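Local coordinates for YbbR family protein (PDB 3LYW), which is of unknown function, the part described being an all-beta domain cut from a longer protein of the YbbR family, at residues Gly55-Val61 and Arg77-Leu83; Leu7-Asn13 and Phe44-Ser50. One frame throughout, in Å; residues are numbered along the deposited sequence.

Overall arrangement
From the N terminus the chain first runs as strand 4-12, then passes through strands 18-20 and 26-33 before strand 44-48 returns alongside the first; contact 2 (Leu7-Asn13 with Phe44-Ser50) closes the loop between Asn13 and Phe44 as a parallel pair. Only afterwards does contact 1 open, closing the loop between Val61 and Arg77 and joining strands 55-63 and 69-85 as an antiparallel beta hairpin, so the two follow in series and do not cross. Strand 44-48 also pairs antiparallel with strand 55-63, which brings both contacts into one mixed sheet. Their centres lie about 11 Å apart, and they touch where Val47 and Leu49 pack against Tyr59 and Val79.

Contact 1 (Gly55-Val61 and Arg77-Leu83); sequences GEHDYEV and RVVTLQL
Glu56 and Gln82 face each other as a non-hydrogen-bonded pair, and their side chains meet at an oblique angle on the face that also carries Asp58, Thr80, Glu60 and Val78. Gln82 NE2 donates to Glu56 OE2 at 3.0 Å, a bent bond (143° at the hydrogen) that arrives from above the carboxylate, whose plane is turned 40° from the amide. With CG opposite its backbone N (chi1 -171°), Glu56 extends over Thr80, and its CG lies 3.2 Å from Thr80 CG2. With a leucine in place of Gln82 the amide is gone, and Glu56 OE2 would probably be left without this donor and the carboxylate freer to turn. Next along, Asp58 and Thr80 lie side by side and point the same way; Thr80 OG1 donates to Asp58 OD1 at 2.7 Å, nearly in line with the C-O bond. Asp58 CB rests on Val78 CG1.

The opposite face is mostly apolar, though His57 on it bonds through NE2 to Glu53 O. The Tyr59 side chain crosses that of Leu81 at about a right angle, with Tyr59 CD2 3.9 Å from Leu81 CD1, and reaches on to Leu83 CD1, 3.7 Å from Tyr59 OH; that hydroxyl is hydrogen-bonded to Ser52. At the end of the pairing Val61 CG2 touches Val79 CG1 at 3.6 Å, also crosswise. Paired backbone bonds link Gly55 with Leu83, His57 with Leu81 and Tyr59 with Val79, as in a regular antiparallel hairpin. Val61 N donates to Arg77 O at 2.7 Å, and a water bridges Val61 O and Arg77 O. The hairpin is thus two-sided: polar side-chain bonds at or near the surface tie its outer face, buried Tyr59, Val79, Leu81 and Leu83 the inner one by apolar contact.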
loop_
_atom_site.group_PDB
_atom_site.type_symbol
_atom_site.label_atom_id
_atom_site.label_comp_id
_atom_site.label_asym_id
_atom_site.label_seq_id
_atom_site.Cartn_x
_atom_site.Cartn_y
_atom_site.Cartn_z
ATOM N N GLY A 55 -7.992 3.842 17.048
ATOM C CA GLY A 55 -8.477 2.486 17.224
ATOM C C GLY A 55 -7.938 1.564 16.152
ATOM O O GLY A 55 -7.030 1.945 15.405
ATOM N N GLU A 56 -8.505 0.364 16.052
ATOM C CA GLU A 56 -8.038 -0.607 15.071
ATOM C C GLU A 56 -9.046 -0.711 13.942
ATOM O O GLU A 56 -10.235 -0.912 14.191
ATOM C CB GLU A 56 -7.843 -1.980 15.733
ATOM C CG GLU A 56 -7.144 -3.005 14.837
ATOM C CD GLU A 56 -6.760 -4.277 15.578
ATOM O OE1 GLU A 56 -7.656 -5.093 15.870
ATOM O OE2 GLU A 56 -5.559 -4.458 15.878
ATOM N N HIS A 57 -8.571 -0.562 12.709
ATOM C CA HIS A 57 -9.430 -0.633 11.534
ATOM C C HIS A 57 -8.735 -1.403 10.418
ATOM O O HIS A 57 -7.507 -1.566 10.422
ATOM C CB HIS A 57 -9.742 0.770 11.010
ATOM C CG HIS A 57 -10.093 1.750 12.083
ATOM N ND1 HIS A 57 -11.214 1.624 12.870
ATOM C CD2 HIS A 57 -9.442 2.854 12.519
ATOM C CE1 HIS A 57 -11.242 2.609 13.750
ATOM N NE2 HIS A 57 -10.180 3.369 13.559
ATOM N N ASP A 58 -9.524 -1.864 9.451
ATOM C CA ASP A 58 -8.980 -2.577 8.288
ATOM C C ASP A 58 -8.948 -1.622 7.105
ATOM O O ASP A 58 -9.878 -0.825 6.924
ATOM C CB ASP A 58 -9.854 -3.775 7.923
ATOM C CG ASP A 58 -10.073 -4.698 9.094
ATOM O OD1 ASP A 58 -9.084 -5.016 9.788
ATOM O OD2 ASP A 58 -11.230 -5.107 9.316
ATOM N N TYR A 59 -7.894 -1.712 6.300
ATOM C CA TYR A 59 -7.761 -0.851 5.145
ATOM C C TYR A 59 -7.425 -1.671 3.914
ATOM O O TYR A 59 -6.642 -2.617 3.977
ATOM C CB TYR A 59 -6.669 0.195 5.399
ATOM C CG TYR A 59 -6.962 1.100 6.576
ATOM C CD1 TYR A 59 -7.783 2.224 6.437
ATOM C CD2 TYR A 59 -6.431 0.829 7.837
ATOM C CE1 TYR A 59 -8.061 3.049 7.520
ATOM C CE2 TYR A 59 -6.712 1.654 8.932
ATOM C CZ TYR A 59 -7.524 2.760 8.762
ATOM O OH TYR A 59 -7.787 3.576 9.838
ATOM N N GLU A 60 -8.035 -1.302 2.795
ATOM C CA GLU A 60 -7.798 -1.974 1.532
ATOM C C GLU A 60 -6.453 -1.529 0.964
ATOM O O GLU A 60 -6.177 -0.335 0.867
ATOM C CB GLU A 60 -8.892 -1.611 0.536
ATOM C CG GLU A 60 -8.769 -2.308 -0.793
ATOM C CD GLU A 60 -9.624 -1.646 -1.867
ATOM O OE1 GLU A 60 -10.776 -1.268 -1.562
ATOM O OE2 GLU A 60 -9.144 -1.505 -3.013
ATOM N N VAL A 61 -5.631 -2.492 0.574
ATOM C CA VAL A 61 -4.325 -2.182 0.013
ATOM C C VAL A 61 -4.504 -1.836 -1.458
ATOM O O VAL A 61 -5.186 -2.550 -2.196
ATOM C CB VAL A 61 -3.356 -3.385 0.138
ATOM C CG1 VAL A 61 -1.972 -3.005 -0.417
ATOM C CG2 VAL A 61 -3.256 -3.820 1.577
ATOM N N ARG A 77 -4.512 -8.228 0.585
ATOM C CA ARG A 77 -5.482 -7.293 0.029
ATOM C C ARG A 77 -5.952 -6.296 1.083
ATOM O O ARG A 77 -6.230 -5.136 0.774
ATOM C CB ARG A 77 -6.680 -8.046 -0.554
ATOM C CG ARG A 77 -6.320 -9.019 -1.664
ATOM C CD ARG A 77 -7.210 -10.251 -1.629
ATOM N NE ARG A 77 -6.916 -11.170 -2.725
ATOM C CZ ARG A 77 -5.814 -11.909 -2.805
ATOM N NH1 ARG A 77 -4.895 -11.839 -1.851
ATOM N NH2 ARG A 77 -5.630 -12.718 -3.839
ATOM N N VAL A 78 -6.040 -6.754 2.326
ATOM C CA VAL A 78 -6.475 -5.904 3.427
ATOM C C VAL A 78 -5.488 -5.960 4.589
ATOM O O VAL A 78 -4.919 -7.011 4.883
ATOM C CB VAL A 78 -7.872 -6.307 3.934
ATOM C CG1 VAL A 78 -8.280 -5.436 5.113
ATOM C CG2 VAL A 78 -8.892 -6.206 2.811
ATOM N N VAL A 79 -5.290 -4.822 5.247
ATOM C CA VAL A 79 -4.370 -4.739 6.375
ATOM C C VAL A 79 -5.031 -4.081 7.581
ATOM O O VAL A 79 -5.716 -3.067 7.449
ATOM C CB VAL A 79 -3.095 -3.955 6.008
ATOM C CG1 VAL A 79 -2.319 -4.684 4.923
ATOM C CG2 VAL A 79 -3.451 -2.545 5.564
ATOM N N THR A 80 -4.821 -4.665 8.756
ATOM C CA THR A 80 -5.392 -4.137 9.987
ATOM C C THR A 80 -4.342 -3.241 10.650
ATOM O O THR A 80 -3.211 -3.651 10.879
ATOM C CB THR A 80 -5.760 -5.283 10.945
ATOM O OG1 THR A 80 -6.701 -6.162 10.307
ATOM C CG2 THR A 80 -6.361 -4.729 12.225
ATOM N N LEU A 81 -4.727 -2.011 10.967
ATOM C CA LEU A 81 -3.808 -1.060 11.583
ATOM C C LEU A 81 -4.447 -0.371 12.786
ATOM O O LEU A 81 -5.669 -0.231 12.865
ATOM C CB LEU A 81 -3.411 0.015 10.571
ATOM C CG LEU A 81 -2.766 -0.445 9.266
ATOM C CD1 LEU A 81 -2.547 0.773 8.359
ATOM C CD2 LEU A 81 -1.460 -1.145 9.554
ATOM N N GLN A 82 -3.611 0.065 13.720
ATOM C CA GLN A 82 -4.109 0.773 14.892
ATOM C C GLN A 82 -3.649 2.220 14.832
ATOM O O GLN A 82 -2.476 2.497 14.529
ATOM C CB GLN A 82 -3.603 0.122 16.175
ATOM C CG GLN A 82 -3.956 -1.340 16.309
ATOM C CD GLN A 82 -3.599 -1.889 17.669
ATOM O OE1 GLN A 82 -2.654 -1.424 18.315
ATOM N NE2 GLN A 82 -4.341 -2.896 18.107
ATOM N N LEU A 83 -4.574 3.137 15.108
ATOM C CA LEU A 83 -4.278 4.568 15.096
ATOM C C LEU A 83 -4.484 5.108 16.501
ATOM O O LEU A 83 -5.432 4.730 17.182
ATOM C CB LEU A 83 -5.218 5.320 14.149
ATOM C CG LEU A 83 -4.869 5.539 12.680
ATOM C CD1 LEU A 83 -6.094 6.084 11.959
ATOM C CD2 LEU A 83 -3.697 6.485 12.554
HETATM O O HOH W 1 -6.478 -4.963 -2.122
#

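Contact 2 (Leu7-Asn13 and Phe44-Ser50); sequences LSLIAKN and FAYVDLS
Leu9 leans across strand 44-48 from the side where Ala45 and Val47 lie. Its CB leaves toward that apolar face, and CG stands opposite the backbone N (chi1 -173°), which carries the branch over the neighbouring backbone. There Leu9 CD1 meets the Ala45-Tyr46 peptide, 3.5 Å from Tyr46 N, and also touches Ala45 CB at 3.8 Å. The second tip, Leu9 CD2, reaches Val47 CG1 at 4.0 Å; beyond the pair, Val61 and Val79 of the hairpin also pack on Leu9. These are neighbouring parallel strands of the domain's mixed sheet: Ala45 N bonds to Ser8 O, Ile10 N to Ala45 O, Val47 N to Ile10 O, and Lys12 N to Val47 O at 2.8 Å. On the other face Ile10 CG1 sits 3.9 Å from Phe44 CD1, and the Lys12 and Tyr46 side chains cross at about a right angle, Lys12 CG lying 4.0 Å from Tyr46 CB. Ala11 CB adds a small contact to Val47 CG2. Past the strand end, Leu49 N donates to Lys12 O at 2.9 Å, and Asp48 OD1 accepts from Ser50 N at 3.1 Å in an Asx turn, with Ser50 OG donating to that oxygen from the same face of the carboxylate.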
loop_
_atom_site.group_PDB
_atom_site.type_symbol
_atom_site.label_atom_id
_atom_site.label_comp_id
_atom_site.label_asym_id
_atom_site.label_seq_id
_atom_site.Cartn_x
_atom_site.Cartn_y
_atom_site.Cartn_z
ATOM N N LEU A 7 6.451 -4.628 -2.896
ATOM C CA LEU A 7 6.474 -3.200 -2.611
ATOM C C LEU A 7 6.280 -2.921 -1.131
ATOM O O LEU A 7 5.648 -3.708 -0.415
ATOM C CB LEU A 7 5.362 -2.501 -3.389
ATOM C CG LEU A 7 5.270 -2.848 -4.870
ATOM C CD1 LEU A 7 4.005 -2.233 -5.440
ATOM C CD2 LEU A 7 6.508 -2.367 -5.603
ATOM N N SER A 8 6.835 -1.808 -0.662
ATOM C CA SER A 8 6.654 -1.438 0.727
ATOM C C SER A 8 5.298 -0.729 0.786
ATOM O O SER A 8 4.842 -0.147 -0.208
ATOM C CB SER A 8 7.783 -0.518 1.186
ATOM O OG SER A 8 7.903 0.598 0.333
ATOM N N LEU A 9 4.648 -0.795 1.942
ATOM C CA LEU A 9 3.338 -0.180 2.121
ATOM C C LEU A 9 3.449 1.194 2.766
ATOM O O LEU A 9 4.141 1.365 3.767
ATOM C CB LEU A 9 2.453 -1.088 2.980
ATOM C CG LEU A 9 0.980 -0.680 3.139
ATOM C CD1 LEU A 9 0.324 -0.551 1.777
ATOM C CD2 LEU A 9 0.252 -1.710 3.982
ATOM N N ILE A 10 2.766 2.165 2.174
ATOM C CA ILE A 10 2.779 3.544 2.644
ATOM C C ILE A 10 1.390 4.011 3.049
ATOM O O ILE A 10 0.395 3.665 2.407
ATOM C CB ILE A 10 3.300 4.487 1.546
ATOM C CG1 ILE A 10 4.759 4.152 1.245
ATOM C CG2 ILE A 10 3.152 5.940 1.978
ATOM C CD1 ILE A 10 5.639 4.119 2.482
ATOM N N ALA A 11 1.318 4.789 4.120
ATOM C CA ALA A 11 0.023 5.281 4.558
ATOM C C ALA A 11 -0.197 6.689 4.025
ATOM O O ALA A 11 0.690 7.526 4.120
ATOM C CB ALA A 11 -0.044 5.281 6.068
ATOM N N LYS A 12 -1.371 6.942 3.457
ATOM C CA LYS A 12 -1.689 8.273 2.953
ATOM C C LYS A 12 -2.795 8.905 3.804
ATOM O O LYS A 12 -3.632 8.212 4.390
ATOM C CB LYS A 12 -2.137 8.197 1.496
ATOM C CG LYS A 12 -1.128 7.570 0.560
ATOM C CD LYS A 12 0.101 8.451 0.348
ATOM C CE LYS A 12 1.016 7.849 -0.719
ATOM N NZ LYS A 12 2.240 8.662 -0.947
ATOM N N ASN A 13 -2.778 10.229 3.880
ATOM C CA ASN A 13 -3.756 10.983 4.633
ATOM C C ASN A 13 -3.919 10.572 6.089
ATOM O O ASN A 13 -5.029 10.549 6.615
ATOM C CB ASN A 13 -5.097 10.929 3.903
ATOM C CG ASN A 13 -4.990 11.429 2.473
ATOM O OD1 ASN A 13 -5.213 10.684 1.527
ATOM N ND2 ASN A 13 -4.637 12.693 2.314
ATOM N N PHE A 44 5.249 2.041 -4.779
ATOM C CA PHE A 44 4.673 1.753 -3.471
ATOM C C PHE A 44 3.216 1.324 -3.507
ATOM O O PHE A 44 2.473 1.630 -4.448
ATOM C CB PHE A 44 4.776 2.992 -2.574
ATOM C CG PHE A 44 6.173 3.499 -2.377
ATOM C CD1 PHE A 44 7.074 2.809 -1.580
ATOM C CD2 PHE A 44 6.587 4.667 -3.000
ATOM C CE1 PHE A 44 8.366 3.293 -1.381
ATOM C CE2 PHE A 44 7.875 5.159 -2.809
ATOM C CZ PHE A 44 8.768 4.466 -2.009
ATOM N N ALA A 45 2.829 0.606 -2.465
ATOM C CA ALA A 45 1.460 0.165 -2.291
ATOM C C ALA A 45 1.029 1.144 -1.214
ATOM O O ALA A 45 1.877 1.691 -0.511
ATOM C CB ALA A 45 1.421 -1.260 -1.758
ATOM N N TYR A 46 -0.266 1.375 -1.057
ATOM C CA TYR A 46 -0.682 2.315 -0.031
ATOM C C TYR A 46 -2.027 1.998 0.593
ATOM O O TYR A 46 -2.820 1.234 0.039
ATOM C CB TYR A 46 -0.729 3.736 -0.615
ATOM C CG TYR A 46 -1.834 3.956 -1.627
ATOM C CD1 TYR A 46 -3.123 4.307 -1.228
ATOM C CD2 TYR A 46 -1.594 3.778 -2.984
ATOM C CE1 TYR A 46 -4.146 4.471 -2.161
ATOM C CE2 TYR A 46 -2.603 3.944 -3.922
ATOM C CZ TYR A 46 -3.871 4.288 -3.505
ATOM O OH TYR A 46 -4.864 4.438 -4.433
ATOM N N VAL A 47 -2.240 2.568 1.773
ATOM C CA VAL A 47 -3.506 2.471 2.473
ATOM C C VAL A 47 -3.904 3.928 2.680
ATOM O O VAL A 47 -3.059 4.781 2.952
ATOM C CB VAL A 47 -3.382 1.745 3.826
ATOM C CG1 VAL A 47 -3.181 0.270 3.583
ATOM C CG2 VAL A 47 -2.215 2.320 4.648
ATOM N N ASP A 48 -5.190 4.213 2.516
ATOM C CA ASP A 48 -5.691 5.573 2.654
ATOM C C ASP A 48 -6.425 5.705 3.985
ATOM O O ASP A 48 -7.521 5.171 4.156
ATOM C CB ASP A 48 -6.637 5.884 1.488
ATOM C CG ASP A 48 -6.955 7.359 1.373
ATOM O OD1 ASP A 48 -6.583 8.122 2.289
ATOM O OD2 ASP A 48 -7.578 7.755 0.366
ATOM N N LEU A 49 -5.820 6.429 4.923
ATOM C CA LEU A 49 -6.404 6.620 6.251
ATOM C C LEU A 49 -7.300 7.844 6.340
ATOM O O LEU A 49 -7.669 8.276 7.426
ATOM C CB LEU A 49 -5.291 6.732 7.301
ATOM C CG LEU A 49 -4.709 5.409 7.822
ATOM C CD1 LEU A 49 -4.417 4.488 6.674
ATOM C CD2 LEU A 49 -3.427 5.678 8.619
ATOM N N SER A 50 -7.648 8.410 5.194
ATOM C CA SER A 50 -8.495 9.593 5.182
ATOM C C SER A 50 -9.694 9.426 6.101
ATOM O O SER A 50 -10.399 8.423 6.038
ATOM C CB SER A 50 -8.982 9.890 3.763
ATOM O OG SER A 50 -7.908 10.196 2.895
#